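Local coordinates for protein lipopolysaccharide core heptose(I) kinase WaaP (Pseudomonas aeruginosa, PDB 6DFL) that phosphorylates the first heptose of the lipopolysaccharide core, using ATP and magnesium, and also acts as a protein tyrosine kinase, at residues A[74-77]-A[78-82]; A[247-250]-A[251-254]. One frame throughout, in Å; residues are numbered along the deposited sequence.

How the contacts relate
Contact 1 is the start of a helix with the residues leading into it, contact 2 about two turns within another; in this protein kinase-like fold their centres are 31 Å apart and their nearest atoms about 21 Å apart. Helix 76-87 of contact 1 packs on the five-stranded antiparallel sheet. The side chain of Gln77 is about 9 Å from that of Asp163, the probable catalytic aspartate. Contact 2 lies on helix 244-257, close to the C-terminus and away from the active site, where Leu247, Met250 and Glu251 line the pocket of a bound palmitoyl phosphopantetheine. Contact 1 thus belongs to the kinase core, and contact 2 to the acyl-chain site; the two do not touch.

Contact 1: residues A[74-77]-A[78-82]; sequences GARQ and EWQAI
Arg76 and Gln80, one helical turn apart, meet along their aliphatic and amide parts. Their side chains run alongside and point the same way, with Arg76 CG 3.7 Å from Gln80 NE2 and the guanidinium and amide planes 31° apart. Arg76 CG is anti to the backbone N (chi1 -180°), which places the methylene beside the Gln80 amide. Backbone bonds carry the rest of this part of the helix: Trp79 N to Ala75 O (3.1 Å), Gln80 N to Arg76 O (3.0 Å) and Ala81 N to Gln77 O (3.1 Å). Around them the carbonyls also touch methylene and methyl groups, Trp79 CB at 3.5 Å from Ala75 O and Ala81 CB at 3.6 Å from Gln77 O. Helix 76-87 probably corresponds to the kinase C-helix: the salt bridge from Glu78 OE2 to Lys51 NZ, reaching strand 48-53, is consistent with the lysine-glutamate pair of protein kinases. Arg76 NH2 makes a second salt bridge to Glu100, while Trp79 stacks on Tyr98, so charged and aromatic groups tie this part of the helix to the sheet. From inside the helix, the Gln77 chain bends at chi2 (74°) back toward Gly74, ahead of it. As modelled, Gln77 OE1 accepts a weak hydrogen bond from Gly74 N at 3.3 Å, but its 2.8 Å approach to Gly74 O leaves the amide orientation doubtful.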
loop_
_atom_site.group_PDB
_atom_site.type_symbol
_atom_site.label_atom_id
_atom_site.label_comp_id
_atom_site.label_asym_id
_atom_site.label_seq_id
_atom_site.Cartn_x
_atom_site.Cartn_y
_atom_site.Cartn_z
ATOM N N GLY A 74 -3.774 -21.671 -10.381
ATOM C CA GLY A 74 -3.488 -21.365 -11.773
ATOM C C GLY A 74 -3.574 -19.883 -12.095
ATOM O O GLY A 74 -3.811 -19.073 -11.201
ATOM N N ALA A 75 -3.405 -19.513 -13.366
ATOM C CA ALA A 75 -3.422 -18.115 -13.786
ATOM C C ALA A 75 -4.752 -17.412 -13.524
ATOM O O ALA A 75 -4.821 -16.181 -13.640
ATOM C CB ALA A 75 -3.106 -18.018 -15.274
ATOM N N ARG A 76 -5.803 -18.160 -13.204
ATOM C CA ARG A 76 -7.113 -17.552 -13.019
ATOM C C ARG A 76 -7.081 -16.509 -11.914
ATOM O O ARG A 76 -7.666 -15.429 -12.064
ATOM C CB ARG A 76 -8.136 -18.636 -12.710
ATOM C CG ARG A 76 -9.535 -18.164 -12.505
ATOM C CD ARG A 76 -10.399 -19.345 -12.139
ATOM N NE ARG A 76 -10.469 -20.320 -13.222
ATOM C CZ ARG A 76 -11.180 -21.438 -13.164
ATOM N NH1 ARG A 76 -11.876 -21.710 -12.068
ATOM N NH2 ARG A 76 -11.200 -22.279 -14.195
ATOM N N GLN A 77 -6.376 -16.797 -10.816
ATOM C CA GLN A 77 -6.343 -15.877 -9.684
ATOM C C GLN A 77 -5.878 -14.491 -10.111
ATOM O O GLN A 77 -6.582 -13.493 -9.903
ATOM C CB GLN A 77 -5.441 -16.419 -8.580
ATOM C CG GLN A 77 -6.126 -17.356 -7.637
ATOM C CD GLN A 77 -6.387 -18.699 -8.260
ATOM O OE1 GLN A 77 -5.568 -19.226 -9.030
ATOM N NE2 GLN A 77 -7.530 -19.275 -7.931
ATOM N N GLU A 78 -4.681 -14.411 -10.684
ATOM C CA GLU A 78 -4.178 -13.150 -11.213
ATOM C C GLU A 78 -5.164 -12.515 -12.190
ATOM O O GLU A 78 -5.400 -11.304 -12.144
ATOM C CB GLU A 78 -2.830 -13.386 -11.885
ATOM C CG GLU A 78 -1.978 -12.152 -12.040
ATOM C CD GLU A 78 -0.596 -12.484 -12.593
ATOM O OE1 GLU A 78 -0.260 -13.692 -12.653
ATOM O OE2 GLU A 78 0.139 -11.544 -12.972
ATOM N N TRP A 79 -5.746 -13.315 -13.090
ATOM C CA TRP A 79 -6.523 -12.723 -14.178
ATOM C C TRP A 79 -7.774 -12.027 -13.661
ATOM O O TRP A 79 -8.121 -10.944 -14.144
ATOM C CB TRP A 79 -6.907 -13.781 -15.206
ATOM C CG TRP A 79 -8.015 -13.358 -16.140
ATOM C CD1 TRP A 79 -9.326 -13.697 -16.053
ATOM C CD2 TRP A 79 -7.892 -12.526 -17.317
ATOM N NE1 TRP A 79 -10.038 -13.134 -17.105
ATOM C CE2 TRP A 79 -9.177 -12.418 -17.893
ATOM C CE3 TRP A 79 -6.822 -11.865 -17.935
ATOM C CZ2 TRP A 79 -9.422 -11.680 -19.044
ATOM C CZ3 TRP A 79 -7.071 -11.131 -19.086
ATOM C CH2 TRP A 79 -8.366 -11.041 -19.623
ATOM N N GLN A 80 -8.455 -12.628 -12.677
ATOM C CA GLN A 80 -9.683 -12.054 -12.147
ATOM C C GLN A 80 -9.379 -10.889 -11.211
ATOM O O GLN A 80 -10.163 -9.929 -11.133
ATOM C CB GLN A 80 -10.501 -13.136 -11.436
ATOM C CG GLN A 80 -11.310 -14.048 -12.347
ATOM C CD GLN A 80 -11.905 -15.233 -11.600
ATOM O OE1 GLN A 80 -11.760 -15.349 -10.378
ATOM N NE2 GLN A 80 -12.574 -16.127 -12.334
ATOM N N ALA A 81 -8.255 -10.940 -10.483
ATOM C CA ALA A 81 -7.864 -9.777 -9.690
ATOM C C ALA A 81 -7.564 -8.597 -10.595
ATOM O O ALA A 81 -8.056 -7.485 -10.376
ATOM C CB ALA A 81 -6.656 -10.089 -8.819
ATOM N N ILE A 82 -6.748 -8.824 -11.623
ATOM C CA ILE A 82 -6.429 -7.753 -12.559
ATOM C C ILE A 82 -7.695 -7.195 -13.175
ATOM O O ILE A 82 -7.847 -5.979 -13.327
ATOM C CB ILE A 82 -5.459 -8.260 -13.633
ATOM C CG1 ILE A 82 -4.102 -8.574 -13.004
ATOM C CG2 ILE A 82 -5.357 -7.253 -14.777
ATOM C CD1 ILE A 82 -3.105 -8.988 -14.025
#

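Contact 2: residues A[247-250]-A[251-254]; sequences LAWM and ERKA. With G9S (S-[2-({N-[(2S)-2-hydroxy-3,3-dimethyl-4-(phosphonooxy)butanoyl]-beta-alanyl}amino)ethyl] hexadecanethioate), chain C.
Arg252 curls back over Ala248 and Trp249, the residues one turn earlier in helix 244-257, near the C-terminus of this kinase-like fold. Its CB sits 3.4 Å from Trp249 O, and CG rests against Ala248 O. The chain then bends at chi3 (-44°), bringing the guanidinium back across the preceding turn, one face over Trp249 CA and Ala248 O. NH1 comes near the Ala248 methyl and its carbonyl, but its angle to that oxygen is poor for a hydrogen bond. NH2 ends 3.6 Å from Trp249 CB, close to the plane of the indole at its edge; ring and guanidinium are 74° apart, so this is no stack. Lys253 instead lies alongside the indole, its CD 3.4 Å from Trp249 CZ2, in an oblique approach.

Beneath these side chains the helix keeps its regular bonds, Lys253 N to Trp249 O and Ala254 N to Met250 O (both 2.9 Å), whereas the bonds from Arg252 N to Ala248 O and Trp249 O are weak.

Leu247, Met250 and Glu251 meet the bound palmitoyl phosphopantetheine, the type of thioester arm found on acyl carrier proteins. Leu247 CD2 touches the thioester oxygen O3 of the ligand at 3.7 Å. The carboxylate of Glu251 lies by the thioester, and its OE2 is hydrogen-bonded to Tyr211 OH of helix 200-212, which probably holds it in place beside the acyl chain. Met250, a selenomethionine, extends to chi3 and there bends, setting its methyl CE 3.6 Å from carbon C15 of the palmitoyl tail.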
loop_
_atom_site.group_PDB
_atom_site.type_symbol
_atom_site.label_atom_id
_atom_site.label_comp_id
_atom_site.label_asym_id
_atom_site.label_seq_id
_atom_site.Cartn_x
_atom_site.Cartn_y
_atom_site.Cartn_z
ATOM N N LEU A 247 -5.473 -4.707 15.921
ATOM C CA LEU A 247 -4.318 -3.819 16.013
ATOM C C LEU A 247 -3.355 -4.227 17.118
ATOM O O LEU A 247 -2.154 -3.954 17.025
ATOM C CB LEU A 247 -4.789 -2.389 16.243
ATOM C CG LEU A 247 -5.585 -1.856 15.062
ATOM C CD1 LEU A 247 -6.076 -0.424 15.334
ATOM C CD2 LEU A 247 -4.708 -1.921 13.825
ATOM N N ALA A 248 -3.859 -4.831 18.192
ATOM C CA ALA A 248 -2.981 -5.243 19.276
ATOM C C ALA A 248 -2.201 -6.486 18.878
ATOM O O ALA A 248 -1.019 -6.627 19.216
ATOM C CB ALA A 248 -3.797 -5.510 20.535
ATOM N N TRP A 249 -2.852 -7.386 18.145
ATOM C CA TRP A 249 -2.170 -8.556 17.620
ATOM C C TRP A 249 -1.072 -8.148 16.655
ATOM O O TRP A 249 0.082 -8.553 16.821
ATOM C CB TRP A 249 -3.165 -9.483 16.936
ATOM C CG TRP A 249 -2.489 -10.604 16.230
ATOM C CD1 TRP A 249 -2.075 -11.787 16.778
ATOM C CD2 TRP A 249 -2.138 -10.657 14.847
ATOM N NE1 TRP A 249 -1.496 -12.572 15.820
ATOM C CE2 TRP A 249 -1.513 -11.905 14.624
ATOM C CE3 TRP A 249 -2.285 -9.777 13.774
ATOM C CZ2 TRP A 249 -1.041 -12.292 13.369
ATOM C CZ3 TRP A 249 -1.808 -10.160 12.531
ATOM C CH2 TRP A 249 -1.189 -11.406 12.340
HETATM N N MSE A 250 -1.401 -7.312 15.667
HETATM C CA MSE A 250 -0.398 -6.862 14.711
HETATM C C MSE A 250 0.756 -6.213 15.422
HETATM O O MSE A 250 1.897 -6.433 15.071
HETATM C CB MSE A 250 -0.964 -5.888 13.701
HETATM C CG MSE A 250 -1.940 -6.492 12.729
HETATM SE SE MSE A 250 -2.939 -5.153 11.723
HETATM C CE MSE A 250 -1.516 -4.198 10.847
ATOM N N GLU A 251 0.475 -5.416 16.446
ATOM C CA GLU A 251 1.584 -4.779 17.140
ATOM C C GLU A 251 2.437 -5.812 17.871
ATOM O O GLU A 251 3.644 -5.615 18.025
ATOM C CB GLU A 251 1.063 -3.711 18.100
ATOM C CG GLU A 251 2.097 -2.642 18.458
ATOM C CD GLU A 251 2.927 -2.177 17.267
ATOM O OE1 GLU A 251 4.179 -2.126 17.385
ATOM O OE2 GLU A 251 2.336 -1.869 16.211
ATOM N N ARG A 252 1.830 -6.917 18.305
ATOM C CA ARG A 252 2.558 -7.924 19.061
ATOM C C ARG A 252 3.440 -8.756 18.141
ATOM O O ARG A 252 4.617 -8.986 18.434
ATOM C CB ARG A 252 1.576 -8.811 19.815
ATOM C CG ARG A 252 1.180 -8.283 21.156
ATOM C CD ARG A 252 0.590 -9.404 21.993
ATOM N NE ARG A 252 -0.344 -10.213 21.213
ATOM C CZ ARG A 252 -1.600 -9.853 20.957
ATOM N NH1 ARG A 252 -2.071 -8.701 21.424
ATOM N NH2 ARG A 252 -2.387 -10.645 20.241
ATOM N N LYS A 253 2.875 -9.216 17.023
ATOM C CA LYS A 253 3.666 -9.853 15.979
ATOM C C LYS A 253 4.794 -8.943 15.497
ATOM O O LYS A 253 5.947 -9.376 15.380
ATOM C CB LYS A 253 2.761 -10.248 14.820
ATOM C CG LYS A 253 3.371 -11.275 13.892
ATOM C CD LYS A 253 2.358 -12.349 13.595
ATOM C CE LYS A 253 2.962 -13.478 12.773
ATOM N NZ LYS A 253 1.951 -14.557 12.544
ATOM N N ALA A 254 4.483 -7.670 15.227
ATOM C CA ALA A 254 5.499 -6.745 14.726
ATOM C C ALA A 254 6.642 -6.558 15.717
ATOM O O ALA A 254 7.795 -6.379 15.301
ATOM C CB ALA A 254 4.874 -5.392 14.386
HETATM C C1 G9S C . -1.482 3.033 17.233
HETATM C C2 G9S C . -0.118 4.110 19.058
HETATM C C3 G9S C . 0.553 4.012 20.419
HETATM C C4 G9S C . -0.367 3.713 21.589
HETATM C C5 G9S C . -2.976 3.412 21.714
HETATM C C6 G9S C . -3.635 5.968 22.038
HETATM C C7 G9S C . -3.922 6.901 23.190
HETATM C C8 G9S C . -2.524 6.544 21.202
HETATM C C10 G9S C . -1.308 0.119 15.301
HETATM C C11 G9S C . -1.063 -1.334 15.008
HETATM C C12 G9S C . -0.644 -1.636 13.587
HETATM C C13 G9S C . -0.405 -0.425 12.703
HETATM C C14 G9S C . -1.341 -0.271 11.496
HETATM C C15 G9S C . -0.801 -0.706 10.143
HETATM C C16 G9S C . 0.172 0.212 9.442
HETATM N N2 G9S C . -0.837 2.965 18.520
HETATM C C19 G9S C . -0.613 2.754 16.033
HETATM C C20 G9S C . -4.888 5.850 21.225
HETATM C C21 G9S C . 0.244 0.159 7.920
HETATM C C22 G9S C . 1.569 0.644 7.338
HETATM C C23 G9S C . 1.916 0.271 5.926
HETATM C C24 G9S C . 2.134 1.427 4.972
HETATM C C25 G9S C . 2.717 1.167 3.589
HETATM C C26 G9S C . 3.397 2.337 2.871
HETATM C C27 G9S C . 4.884 2.527 3.106
HETATM C C28 G9S C . 5.572 3.506 2.203
HETATM C C29 G9S C . 6.656 2.988 1.312
HETATM C C30 G9S C . -3.239 4.590 22.662
HETATM N N3 G9S C . -1.637 3.026 21.245
HETATM O O2 G9S C . -0.064 5.158 18.424
HETATM O O3 G9S C . -2.436 0.598 15.295
HETATM O O4 G9S C . -3.932 2.743 21.333
HETATM O O5 G9S C . -2.206 4.695 23.574
HETATM O O6 G9S C . -4.447 6.313 24.339
HETATM O O8 G9S C . -5.513 6.479 26.623
HETATM O O9 G9S C . -6.859 7.087 24.593
HETATM P P1 G9S C . -5.486 7.081 25.234
HETATM S S1 G9S C . 0.034 1.091 15.935
#